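Local coordinates for genome polyprotein (Chicken sicinivirus JSY, PDB 6QWT) that probably copies the viral RNA genome as the 3D RNA-dependent RNA polymerase, the C-terminal part of the picornaviral polyprotein, at residues A[99-104]-A[185-190]; A[89-94]-A[141-146]; A[410-413]-A[419-422]; A[23-28]-A[450-455]; A[384-389]-A[394-399]. All coordinates share one frame; numbering follows the deposited sequence.

Interaction 1: A[99-104]-A[185-190]; sequences PLLDGI and AGRMLF
Arg187 reaches out from the helix 180-189 toward the chain at Leu101 to Ile104, and nearly everything that passes between the two segments is carried by this one side chain. Its CB heads toward the other segment. CG continues with chi1 at -62°, placing it opposite the carbonyl carbon, and the chain then bends at the third torsion to swing the flat end round. CD is the first atom to touch, lying 3.8 Å from Ile104 CG2. That same methyl carries on over the guanidinium: it sits on one face, offset toward the rim, and is 3.8 Å from Arg187 NH1. On the opposite face Leu101 offers CD2, again near the rim, which leaves the group sandwiched between two aliphatic branches. At the tip Arg187 NH2 donates to Asp102 O over 2.6 Å. This bond is short and nearly straight, 164° at the hydrogen; the acceptor lies in the guanidinium plane, and the donor arrives close to the C=O axis. Asp102 therefore contributes its backbone carbonyl, while its carboxylate leaves in another direction, so the grip is not a salt bridge between the side chains. The flanking Leu101 and Ile104 methyls should limit how far the guanidinium can turn about this bond. Leu101 also packs on Phe194 and His198 of the next helix, 191-198. An arginine clasping a backbone carbonyl in this way ties a short extended segment to the side of a helix, here in the fingers part of the cupped right-hand polymerase fold.

Interaction 2: A[89-94]-A[141-146]; sequences LTMLEA and EIEACL
Two carboxylates are the flat groups here, Glu143 meeting Met91 across the contact and Glu93 serving its own helix. Glu143 touches through a single oxygen: OE2 lies 4.1 Å from Met91 CE, too long and too apolar a pair for more than packing. The Glu93 carboxylate belongs to a capping box, the motif that starts the helix 91-96 in the fingers. Its OE1 takes two donors from Thr90. The backbone N comes in at 3.2 Å on the anti lone pair, away from the second oxygen, whereas Thr90 OG1 approaches from above the carboxylate plane at 3.1 Å. The return bond runs from Glu93 N to Thr90 OG1, 3.0 Å long with an angle of 155° at the hydrogen. Thr90 is thus locked to the first turn through both its backbone and its hydroxyl, and the box fixes the turn from which Met91 projects. From there Met91 stretches toward the helix 136-147: CG stands opposite the backbone N (chi1 -176°), the next bond is also extended, and only the last turns aside, presenting the end methyl to Ile142. The two side chains cross at a slant, while Glu143 runs roughly at right angles to the methionine. Pro134 also touches Met91, and Ile184 of the helix 180-189 also touches Ile142, which places this thioether arm between neighbouring fingers elements. Both branches of the isoleucine are used: Met91 CE rests 3.8 Å from Ile142 CG2, and Met91 SD lies 4.0 Å from Ile142 CD1.

Interaction 3: A[410-413]-A[419-422]; sequences MWTR and DVIT
Val420 sets its two methyls against the carbonyl oxygen of Trp411 and the hydroxyl of Thr412, joining the short strand 411-412 to the helix 417-428 of the thumb. That strand pairs antiparallel with 22-23 near the N-terminus, so the helix packs beside a two-stranded ribbon. The close part is confined to this valine. Its CB points toward the strand, and chi1 of 172° sends CG1 to the Trp411 carbonyl, with the other branch left for the threonine; the fit is moderate rather than tight, since Val420 CG1 stands 4.1 Å from Trp411 O. The indole of Trp411 takes no share, because the side chain leaves in the direction away from the helix and packs by Lys23. At the looser end Asp419 and Arg413 are both exposed, and they do not meet each other. Arg413 instead gives NH2 to the Asp159 carbonyl, while Asp419 has its backbone O bonded by Ser423. On the other flank Ile421 turns toward Phe452 and Pro454. The threonine hydroxyl is already occupied by the backbone N of Gly414, and what it offers the helix is mere packing, Thr412 OG1 lying 4.1 Å from Val420 CG2.

Interaction 4: A[23-28]-A[450-455]; sequences KSPAYG and SGFEPI
Pro25 and Ser450 meet where a loop near the N-terminus reaches the turn at the end of helix 433-449. Ser450 holds OG opposite its own carbonyl carbon, chi1 -49°, and this aims the hydroxyl at the neighbouring loop: it donates to Pro25 O over 2.7 Å. The donor is tilted 21° from the carbonyl plane. Beside this polar link the pyrrolidine ring packs against carbon, with Pro25 CB 3.8 Å from Ser450 CB and 3.9 Å from Phe452 CB. The phenylalanine touches through its root rather than its ring. With CG placed opposite the backbone N (chi1 -171°), its ring swings off and meets the Phe417 ring edge-to-face, while Pro25 CG stands oblique to it. Phe417 also touches Pro25 itself, so the proline is held from the helix 417-428 as well as from the loop. The carbonyl that Ser450 grips sits within a well-fixed turn. Ser24 to Tyr27 form a type I beta turn, closed by Tyr27 N to Ser24 O, and Ser24 OG additionally accepts from Ala26 N at 3.1 Å, an ST turn. Nearby, the extended Lys23 chain runs across the Tyr27 ring, its CD 3.6 Å above the centre of one face. On the other side, Gly451 ends its helix in a Schellman motif, which brings Phe452 round toward the proline. The contact is consistent with the fingertips-to-thumb bridge of picornaviral 3D polymerases, which encloses the active site.

Interaction 5: A[384-389]-A[394-399]; sequences RHFVPD and TYIHPV
Strands 384-388 and 396-399 run antiparallel at 146°, His385 pairing with Val399 and Val387 with His397 as hydrogen-bonded pairs. The rungs are uneven. His385 N to Val399 O and His397 N to Val387 O are 2.8 and 2.7 Å, whereas each return bond is longer, reaching 3.3 Å from Val399 N to His385 O. Toward the turn Asp389 N adds another, meeting Tyr395 O nearly head-on to the carbonyl. A water bridges the far end, donating to Val399 O and bonded to His385 ND1 at the edge of that ring. With Arg384 closing an FLKR sequence, the hairpin is consistent with motif E, which in viral polymerases lies between palm and thumb and is called the primer grip. Its two faces differ. On one, Val387 CG2 and Val399 CG2 come within 3.6 Å. On the other, Ile396 splits its branches: CG2 lies against Phe386 CB, 3.8 Å away, and CD1 runs alongside the Pro388 ring, 3.9 Å from Pro388 CG. The Phe386 ring itself stacks on Trp216 of helix 212-222, which also packs against Pro398. His397 shares the valine face but leans to Asp389, whose CG stands opposite the backbone N (chi1 -174°). His397 NE2 donates to Asp389 OD2 at 2.6 Å, straight at 170° and in the ring plane, on the anti lone pair of that oxygen. Gln463 bonds the same oxygen, while the other imidazole nitrogen of His397 bonds His430 and the ring stacks on Trp466 of the thumb.

Overall arrangement
The contacts fall into three places. Interactions 1 and 2 are one unit of the fingers, their centres 10 Å apart, joined by a probable hydrogen bond from Leu89 N to Met188 O (3.0 Å). Interactions 3 and 4 form a second unit on the thumb, 9 Å between centres, joined by a probable hydrogen bond from Ser24 N to Met410 O (3.0 Å); interaction 4 brings the N-terminal chain to residues 450-455 and so encloses all the others in sequence. Interaction 5 stands apart, its centre 25 Å from interaction 3 and 31 Å from interaction 1. It follows the palm, where strand 230-235 and hairpin 327-332/335-340 probably hold catalytic motifs A and C, as in other viral RNA polymerases.

Interaction 1: A[99-104]-A[185-190]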
# COMPACT_ATOMS: atom_id res chain seq x y z
N PRO A 99 13.96 7.49 -16.28
CA PRO A 99 13.05 8.65 -16.37
C PRO A 99 11.63 8.38 -15.89
O PRO A 99 10.89 9.33 -15.63
CB PRO A 99 13.07 8.99 -17.87
CG PRO A 99 14.40 8.55 -18.33
CD PRO A 99 14.73 7.31 -17.53
N LEU A 100 11.22 7.12 -15.75
CA LEU A 100 9.86 6.78 -15.35
C LEU A 100 9.77 6.12 -13.99
O LEU A 100 8.66 5.80 -13.55
CB LEU A 100 9.21 5.88 -16.40
CG LEU A 100 9.14 6.44 -17.82
CD1 LEU A 100 8.55 5.42 -18.77
CD2 LEU A 100 8.32 7.72 -17.83
N LEU A 101 10.89 5.91 -13.30
CA LEU A 101 10.88 5.18 -12.04
C LEU A 101 12.07 5.62 -11.20
O LEU A 101 13.21 5.59 -11.67
CB LEU A 101 10.92 3.67 -12.28
CG LEU A 101 10.49 2.75 -11.13
CD1 LEU A 101 8.99 2.87 -10.85
CD2 LEU A 101 10.87 1.31 -11.43
N ASP A 102 11.81 6.03 -9.96
CA ASP A 102 12.87 6.49 -9.08
C ASP A 102 13.71 5.33 -8.58
O ASP A 102 13.26 4.18 -8.53
CB ASP A 102 12.29 7.27 -7.90
CG ASP A 102 12.18 8.76 -8.18
OD1 ASP A 102 13.19 9.37 -8.59
OD2 ASP A 102 11.08 9.32 -7.99
N GLY A 103 14.94 5.64 -8.20
CA GLY A 103 15.84 4.65 -7.64
C GLY A 103 15.38 4.21 -6.26
O GLY A 103 14.40 4.69 -5.70
N ILE A 104 16.14 3.27 -5.69
CA ILE A 104 15.78 2.70 -4.40
C ILE A 104 16.05 3.71 -3.29
O ILE A 104 16.90 4.61 -3.41
CB ILE A 104 16.54 1.39 -4.15
CG1 ILE A 104 18.05 1.62 -4.18
CG2 ILE A 104 16.13 0.33 -5.16
CD1 ILE A 104 18.86 0.41 -3.78
N ALA A 185 16.31 -7.64 -7.78
CA ALA A 185 15.91 -8.63 -8.77
C ALA A 185 14.47 -8.43 -9.21
O ALA A 185 14.15 -8.57 -10.39
CB ALA A 185 16.11 -10.04 -8.21
N GLY A 186 13.59 -8.08 -8.27
CA GLY A 186 12.20 -7.84 -8.62
C GLY A 186 12.03 -6.59 -9.47
O GLY A 186 11.22 -6.57 -10.40
N ARG A 187 12.78 -5.53 -9.15
CA ARG A 187 12.75 -4.33 -9.98
C ARG A 187 13.37 -4.57 -11.34
O ARG A 187 13.09 -3.82 -12.28
CB ARG A 187 13.46 -3.18 -9.27
CG ARG A 187 12.81 -2.76 -7.96
CD ARG A 187 13.61 -1.67 -7.27
NE ARG A 187 12.87 -0.41 -7.22
CZ ARG A 187 13.25 0.70 -7.84
NH1 ARG A 187 14.37 0.73 -8.55
NH2 ARG A 187 12.51 1.80 -7.74
N MET A 188 14.22 -5.59 -11.48
CA MET A 188 14.72 -5.93 -12.80
C MET A 188 13.65 -6.63 -13.62
O MET A 188 13.34 -6.21 -14.74
CB MET A 188 15.98 -6.79 -12.68
CG MET A 188 17.21 -6.03 -12.21
SD MET A 188 18.60 -7.12 -11.84
CE MET A 188 19.05 -7.66 -13.49
N LEU A 189 13.06 -7.69 -13.07
CA LEU A 189 12.09 -8.50 -13.81
C LEU A 189 10.83 -7.71 -14.14
O LEU A 189 10.31 -7.80 -15.26
CB LEU A 189 11.74 -9.75 -13.02
CG LEU A 189 12.85 -10.75 -12.73
CD1 LEU A 189 12.37 -11.82 -11.77
CD2 LEU A 189 13.34 -11.38 -14.03
N PHE A 190 10.32 -6.95 -13.17
CA PHE A 190 9.03 -6.27 -13.31
C PHE A 190 9.17 -4.76 -13.46
O PHE A 190 8.15 -4.06 -13.45
CB PHE A 190 8.15 -6.60 -12.10
CG PHE A 190 7.91 -8.06 -11.90
CD1 PHE A 190 6.94 -8.73 -12.62
CD2 PHE A 190 8.67 -8.78 -10.98
CE1 PHE A 190 6.72 -10.09 -12.44
CE2 PHE A 190 8.46 -10.14 -10.80
CZ PHE A 190 7.49 -10.79 -11.52

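Interaction 2: A[89-94]-A[141-146]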
# COMPACT_ATOMS: atom_id res chain seq x y z
N LEU A 89 14.46 -4.23 -16.63
CA LEU A 89 15.42 -3.17 -16.36
C LEU A 89 16.79 -3.77 -16.11
O LEU A 89 16.92 -4.88 -15.57
CB LEU A 89 14.99 -2.34 -15.15
CG LEU A 89 13.71 -1.52 -15.24
CD1 LEU A 89 13.60 -0.59 -14.04
CD2 LEU A 89 13.66 -0.74 -16.54
N THR A 90 17.83 -3.04 -16.52
CA THR A 90 19.18 -3.41 -16.14
C THR A 90 19.34 -3.31 -14.63
O THR A 90 18.57 -2.65 -13.94
CB THR A 90 20.20 -2.51 -16.84
OG1 THR A 90 20.12 -1.19 -16.30
CG2 THR A 90 19.93 -2.45 -18.34
N MET A 91 20.37 -3.99 -14.11
CA MET A 91 20.61 -3.95 -12.67
C MET A 91 20.90 -2.54 -12.20
O MET A 91 20.44 -2.12 -11.13
CB MET A 91 21.75 -4.88 -12.30
CG MET A 91 21.99 -4.95 -10.80
SD MET A 91 23.38 -5.98 -10.34
CE MET A 91 22.88 -7.56 -11.02
N LEU A 92 21.65 -1.77 -13.00
CA LEU A 92 21.96 -0.39 -12.63
C LEU A 92 20.72 0.49 -12.69
O LEU A 92 20.55 1.38 -11.86
CB LEU A 92 23.06 0.15 -13.53
CG LEU A 92 24.49 -0.23 -13.14
CD1 LEU A 92 25.42 -0.16 -14.33
CD2 LEU A 92 24.98 0.67 -12.02
N GLU A 93 19.85 0.26 -13.68
CA GLU A 93 18.60 1.00 -13.74
C GLU A 93 17.70 0.66 -12.56
O GLU A 93 17.06 1.55 -11.99
CB GLU A 93 17.88 0.72 -15.06
CG GLU A 93 18.35 1.58 -16.22
CD GLU A 93 17.77 1.13 -17.55
OE1 GLU A 93 17.55 -0.09 -17.72
OE2 GLU A 93 17.55 2.00 -18.42
N ALA A 94 17.65 -0.61 -12.17
CA ALA A 94 16.82 -1.00 -11.04
C ALA A 94 17.31 -0.36 -9.75
O ALA A 94 16.51 -0.10 -8.84
CB ALA A 94 16.79 -2.52 -10.90
N GLU A 141 24.34 -11.96 -4.95
CA GLU A 141 23.07 -12.36 -4.38
C GLU A 141 21.90 -12.00 -5.29
O GLU A 141 20.94 -12.75 -5.41
CB GLU A 141 22.89 -11.73 -2.99
CG GLU A 141 23.67 -12.44 -1.89
CD GLU A 141 23.28 -13.89 -1.75
OE1 GLU A 141 23.98 -14.76 -2.32
OE2 GLU A 141 22.27 -14.18 -1.06
N ILE A 142 21.98 -10.83 -5.95
CA ILE A 142 20.97 -10.46 -6.93
C ILE A 142 20.95 -11.48 -8.07
O ILE A 142 19.88 -11.92 -8.51
CB ILE A 142 21.23 -9.04 -7.47
CG1 ILE A 142 21.24 -8.03 -6.33
CG2 ILE A 142 20.20 -8.67 -8.53
CD1 ILE A 142 21.81 -6.68 -6.72
N GLU A 143 22.13 -11.87 -8.54
CA GLU A 143 22.22 -12.86 -9.62
C GLU A 143 21.63 -14.19 -9.19
O GLU A 143 20.84 -14.81 -9.92
CB GLU A 143 23.67 -13.02 -10.05
CG GLU A 143 23.85 -13.52 -11.47
CD GLU A 143 23.45 -12.50 -12.51
OE1 GLU A 143 22.77 -12.87 -13.49
OE2 GLU A 143 23.82 -11.31 -12.34
N ALA A 144 21.99 -14.66 -7.99
CA ALA A 144 21.46 -15.93 -7.49
C ALA A 144 19.95 -15.86 -7.30
O ALA A 144 19.26 -16.87 -7.47
CB ALA A 144 22.14 -16.30 -6.18
N CYS A 145 19.43 -14.68 -6.94
CA CYS A 145 17.99 -14.54 -6.78
C CYS A 145 17.26 -14.63 -8.11
O CYS A 145 16.14 -15.15 -8.17
CB CYS A 145 17.67 -13.21 -6.09
SG CYS A 145 15.94 -13.04 -5.60
N LEU A 146 17.89 -14.14 -9.19
CA LEU A 146 17.26 -14.22 -10.50
C LEU A 146 17.14 -15.65 -10.99
O LEU A 146 16.23 -15.97 -11.77
CB LEU A 146 18.05 -13.38 -11.50
CG LEU A 146 17.94 -11.86 -11.32
CD1 LEU A 146 18.97 -11.15 -12.17
CD2 LEU A 146 16.53 -11.39 -11.65

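Interaction 3: A[410-413]-A[419-422]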
# COMPACT_ATOMS: atom_id res chain seq x y z
N MET A 410 -0.18 15.15 17.62
CA MET A 410 0.02 14.97 19.05
C MET A 410 1.10 13.94 19.37
O MET A 410 1.31 13.63 20.55
CB MET A 410 -1.31 14.58 19.71
CG MET A 410 -2.46 15.53 19.34
SD MET A 410 -3.84 15.52 20.51
CE MET A 410 -4.73 14.05 19.98
N TRP A 411 1.80 13.43 18.36
CA TRP A 411 2.83 12.43 18.57
C TRP A 411 4.01 12.72 17.65
O TRP A 411 3.87 13.37 16.61
CB TRP A 411 2.31 11.01 18.31
CG TRP A 411 1.12 10.65 19.14
CD1 TRP A 411 -0.19 10.92 18.86
CD2 TRP A 411 1.13 9.98 20.41
NE1 TRP A 411 -1.00 10.44 19.87
CE2 TRP A 411 -0.21 9.86 20.83
CE3 TRP A 411 2.14 9.45 21.22
CZ2 TRP A 411 -0.57 9.25 22.03
CZ3 TRP A 411 1.78 8.84 22.41
CH2 TRP A 411 0.44 8.75 22.81
N THR A 412 5.18 12.23 18.05
CA THR A 412 6.39 12.40 17.26
C THR A 412 7.25 11.15 17.40
O THR A 412 7.11 10.38 18.34
CB THR A 412 7.18 13.64 17.71
OG1 THR A 412 8.34 13.79 16.88
CG2 THR A 412 7.61 13.52 19.16
N ARG A 413 8.15 10.97 16.43
CA ARG A 413 9.10 9.87 16.46
C ARG A 413 10.49 10.31 16.91
O ARG A 413 11.41 9.49 16.90
CB ARG A 413 9.18 9.20 15.08
CG ARG A 413 8.25 8.00 14.92
CD ARG A 413 8.06 7.63 13.47
NE ARG A 413 6.68 7.21 13.20
CZ ARG A 413 6.25 5.96 13.31
NH1 ARG A 413 7.08 5.00 13.69
NH2 ARG A 413 4.98 5.66 13.05
N ASP A 419 9.18 19.57 11.71
CA ASP A 419 9.00 18.73 10.52
C ASP A 419 7.67 18.00 10.55
O ASP A 419 7.07 17.77 9.49
CB ASP A 419 10.15 17.73 10.41
CG ASP A 419 11.49 18.40 10.15
OD1 ASP A 419 12.49 17.69 9.94
OD2 ASP A 419 11.54 19.65 10.17
N VAL A 420 7.18 17.62 11.73
CA VAL A 420 5.87 17.00 11.83
C VAL A 420 4.77 18.00 11.48
O VAL A 420 3.82 17.68 10.75
CB VAL A 420 5.67 16.41 13.24
CG1 VAL A 420 4.23 15.92 13.42
CG2 VAL A 420 6.66 15.28 13.49
N ILE A 421 4.89 19.23 11.99
CA ILE A 421 3.90 20.27 11.70
C ILE A 421 3.88 20.61 10.22
O ILE A 421 2.82 20.75 9.61
CB ILE A 421 4.17 21.51 12.56
CG1 ILE A 421 3.64 21.31 13.98
CG2 ILE A 421 3.55 22.76 11.94
CD1 ILE A 421 4.56 21.84 15.01
N THR A 422 5.07 20.74 9.61
CA THR A 422 5.14 21.12 8.21
C THR A 422 4.47 20.09 7.31
O THR A 422 3.72 20.44 6.40
CB THR A 422 6.60 21.33 7.80
OG1 THR A 422 7.15 22.43 8.53
CG2 THR A 422 6.71 21.61 6.31

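Interaction 4: A[23-28]-A[450-455]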
# COMPACT_ATOMS: atom_id res chain seq x y z
N LYS A 23 4.71 11.34 23.09
CA LYS A 23 3.83 12.51 23.09
C LYS A 23 4.57 13.75 22.62
O LYS A 23 5.72 14.00 23.02
CB LYS A 23 3.26 12.73 24.49
CG LYS A 23 2.34 11.61 24.96
CD LYS A 23 1.77 11.90 26.34
CE LYS A 23 0.80 10.82 26.77
NZ LYS A 23 0.30 11.06 28.16
N SER A 24 3.92 14.52 21.76
CA SER A 24 4.49 15.72 21.17
C SER A 24 4.13 16.94 22.00
O SER A 24 3.29 16.88 22.89
CB SER A 24 3.98 15.86 19.73
OG SER A 24 2.75 16.55 19.69
N PRO A 25 4.78 18.09 21.74
CA PRO A 25 4.39 19.32 22.45
C PRO A 25 2.94 19.74 22.22
O PRO A 25 2.47 20.65 22.92
CB PRO A 25 5.36 20.37 21.88
CG PRO A 25 6.55 19.58 21.44
CD PRO A 25 6.00 18.28 20.93
N ALA A 26 2.23 19.12 21.29
CA ALA A 26 0.84 19.46 21.01
C ALA A 26 -0.13 18.40 21.54
O ALA A 26 -1.30 18.39 21.14
CB ALA A 26 0.63 19.66 19.51
N TYR A 27 0.33 17.54 22.45
CA TYR A 27 -0.43 16.34 22.81
C TYR A 27 -1.81 16.65 23.39
O TYR A 27 -2.74 15.85 23.22
CB TYR A 27 0.36 15.48 23.81
CG TYR A 27 -0.46 14.37 24.40
CD1 TYR A 27 -1.03 14.49 25.66
CD2 TYR A 27 -0.70 13.20 23.68
CE1 TYR A 27 -1.80 13.48 26.19
CE2 TYR A 27 -1.46 12.18 24.21
CZ TYR A 27 -2.02 12.32 25.47
OH TYR A 27 -2.78 11.31 26.00
N GLY A 28 -1.98 17.76 24.08
CA GLY A 28 -3.32 17.97 24.60
C GLY A 28 -4.31 18.66 23.68
O GLY A 28 -5.44 18.92 24.11
N SER A 450 3.74 23.98 26.16
CA SER A 450 4.85 23.03 26.21
C SER A 450 6.19 23.65 25.88
O SER A 450 7.20 22.94 25.82
CB SER A 450 4.57 21.86 25.26
OG SER A 450 3.26 21.34 25.45
N GLY A 451 6.24 24.97 25.65
CA GLY A 451 7.49 25.63 25.34
C GLY A 451 7.94 25.51 23.91
O GLY A 451 9.14 25.66 23.64
N PHE A 452 7.03 25.26 22.97
CA PHE A 452 7.37 25.13 21.57
C PHE A 452 6.58 26.14 20.75
O PHE A 452 5.37 26.32 20.96
CB PHE A 452 7.10 23.71 21.05
CG PHE A 452 7.62 23.47 19.67
CD1 PHE A 452 6.78 23.58 18.57
CD2 PHE A 452 8.95 23.13 19.46
CE1 PHE A 452 7.26 23.36 17.29
CE2 PHE A 452 9.43 22.90 18.18
CZ PHE A 452 8.58 23.02 17.09
N GLU A 453 7.26 26.80 19.81
CA GLU A 453 6.64 27.78 18.93
C GLU A 453 6.54 27.21 17.52
O GLU A 453 7.52 27.24 16.76
CB GLU A 453 7.45 29.08 18.92
CG GLU A 453 7.00 30.09 17.87
CD GLU A 453 7.21 31.53 18.30
OE1 GLU A 453 6.34 32.38 18.00
OE2 GLU A 453 8.26 31.82 18.92
N PRO A 454 5.39 26.65 17.13
CA PRO A 454 5.26 26.13 15.77
C PRO A 454 5.09 27.24 14.75
O PRO A 454 4.51 28.29 15.02
CB PRO A 454 3.99 25.27 15.85
CG PRO A 454 3.19 25.91 16.94
CD PRO A 454 4.19 26.42 17.94
N ILE A 455 5.62 26.99 13.55
CA ILE A 455 5.47 27.88 12.41
C ILE A 455 4.71 27.12 11.34
O ILE A 455 5.14 26.05 10.90
CB ILE A 455 6.83 28.36 11.87
CG1 ILE A 455 7.60 29.14 12.94
CG2 ILE A 455 6.65 29.19 10.61
CD1 ILE A 455 7.04 30.52 13.22

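Interaction 5: A[384-389]-A[394-399]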
# COMPACT_ATOMS: atom_id res chain seq x y z
N ARG A 384 -9.51 10.19 1.93
CA ARG A 384 -9.72 11.52 1.38
C ARG A 384 -11.03 11.59 0.60
O ARG A 384 -11.34 10.70 -0.19
CB ARG A 384 -8.57 11.94 0.46
CG ARG A 384 -7.21 12.01 1.14
CD ARG A 384 -6.10 11.76 0.12
NE ARG A 384 -4.80 12.26 0.56
CZ ARG A 384 -3.89 11.52 1.19
NH1 ARG A 384 -4.15 10.25 1.48
NH2 ARG A 384 -2.73 12.05 1.54
N HIS A 385 -11.77 12.68 0.81
CA HIS A 385 -12.92 13.00 -0.03
C HIS A 385 -12.45 13.68 -1.32
O HIS A 385 -11.27 14.01 -1.49
CB HIS A 385 -13.90 13.91 0.70
CG HIS A 385 -14.82 13.19 1.64
ND1 HIS A 385 -14.56 13.06 2.98
CD2 HIS A 385 -16.01 12.58 1.42
CE1 HIS A 385 -15.55 12.39 3.55
NE2 HIS A 385 -16.44 12.08 2.62
N PHE A 386 -13.39 13.87 -2.24
CA PHE A 386 -13.18 14.63 -3.47
C PHE A 386 -14.06 15.88 -3.38
O PHE A 386 -15.29 15.78 -3.39
CB PHE A 386 -13.54 13.82 -4.71
CG PHE A 386 -12.70 12.57 -4.90
CD1 PHE A 386 -12.95 11.43 -4.14
CD2 PHE A 386 -11.69 12.53 -5.84
CE1 PHE A 386 -12.20 10.28 -4.31
CE2 PHE A 386 -10.92 11.39 -6.01
CZ PHE A 386 -11.18 10.26 -5.25
N VAL A 387 -13.43 17.05 -3.28
CA VAL A 387 -14.15 18.31 -3.13
C VAL A 387 -13.68 19.30 -4.19
O VAL A 387 -12.51 19.71 -4.17
CB VAL A 387 -13.97 18.92 -1.72
CG1 VAL A 387 -14.68 20.26 -1.64
CG2 VAL A 387 -14.50 17.96 -0.66
N PRO A 388 -14.53 19.71 -5.12
CA PRO A 388 -14.11 20.71 -6.12
C PRO A 388 -13.74 22.04 -5.48
O PRO A 388 -14.30 22.44 -4.45
CB PRO A 388 -15.35 20.85 -7.02
CG PRO A 388 -16.11 19.58 -6.82
CD PRO A 388 -15.88 19.18 -5.39
N ASP A 389 -12.78 22.72 -6.10
CA ASP A 389 -12.36 24.03 -5.61
C ASP A 389 -13.48 25.05 -5.78
O ASP A 389 -14.18 25.05 -6.79
CB ASP A 389 -11.10 24.48 -6.35
CG ASP A 389 -10.52 25.76 -5.79
OD1 ASP A 389 -10.70 26.82 -6.43
OD2 ASP A 389 -9.87 25.72 -4.72
N THR A 394 -13.31 22.82 -11.70
CA THR A 394 -12.82 21.66 -12.44
C THR A 394 -11.66 20.98 -11.73
O THR A 394 -11.33 19.84 -12.06
CB THR A 394 -12.40 22.06 -13.85
OG1 THR A 394 -11.40 23.08 -13.77
CG2 THR A 394 -13.59 22.58 -14.64
N TYR A 395 -11.05 21.65 -10.76
CA TYR A 395 -9.92 21.09 -10.02
C TYR A 395 -10.39 20.66 -8.63
O TYR A 395 -11.17 21.36 -7.98
CB TYR A 395 -8.79 22.12 -9.93
CG TYR A 395 -8.33 22.53 -11.31
CD1 TYR A 395 -8.78 23.71 -11.89
CD2 TYR A 395 -7.48 21.72 -12.05
CE1 TYR A 395 -8.37 24.08 -13.16
CE2 TYR A 395 -7.07 22.08 -13.32
CZ TYR A 395 -7.52 23.26 -13.87
OH TYR A 395 -7.11 23.61 -15.13
N ILE A 396 -9.91 19.49 -8.20
CA ILE A 396 -10.51 18.75 -7.10
C ILE A 396 -9.51 18.64 -5.96
O ILE A 396 -8.39 18.15 -6.16
CB ILE A 396 -10.98 17.36 -7.56
CG1 ILE A 396 -11.74 17.46 -8.88
CG2 ILE A 396 -11.84 16.70 -6.48
CD1 ILE A 396 -13.01 18.28 -8.80
N HIS A 397 -9.93 19.07 -4.76
CA HIS A 397 -9.11 18.98 -3.56
C HIS A 397 -9.18 17.57 -2.98
O HIS A 397 -10.27 16.99 -2.89
CB HIS A 397 -9.58 19.97 -2.50
CG HIS A 397 -9.30 21.40 -2.83
ND1 HIS A 397 -8.12 22.03 -2.48
CD2 HIS A 397 -10.05 22.34 -3.45
CE1 HIS A 397 -8.15 23.29 -2.88
NE2 HIS A 397 -9.31 23.50 -3.47
N PRO A 398 -8.05 16.99 -2.58
CA PRO A 398 -8.07 15.81 -1.71
C PRO A 398 -8.22 16.24 -0.25
O PRO A 398 -7.29 16.78 0.35
CB PRO A 398 -6.71 15.15 -1.98
CG PRO A 398 -5.82 16.29 -2.37
CD PRO A 398 -6.68 17.34 -3.01
N VAL A 399 -9.40 16.00 0.31
CA VAL A 399 -9.73 16.45 1.66
C VAL A 399 -9.66 15.23 2.57
O VAL A 399 -10.59 14.42 2.63
CB VAL A 399 -11.10 17.12 1.71
CG1 VAL A 399 -11.39 17.67 3.11
CG2 VAL A 399 -11.17 18.23 0.67
O HOH W 1 -12.55 14.03 4.46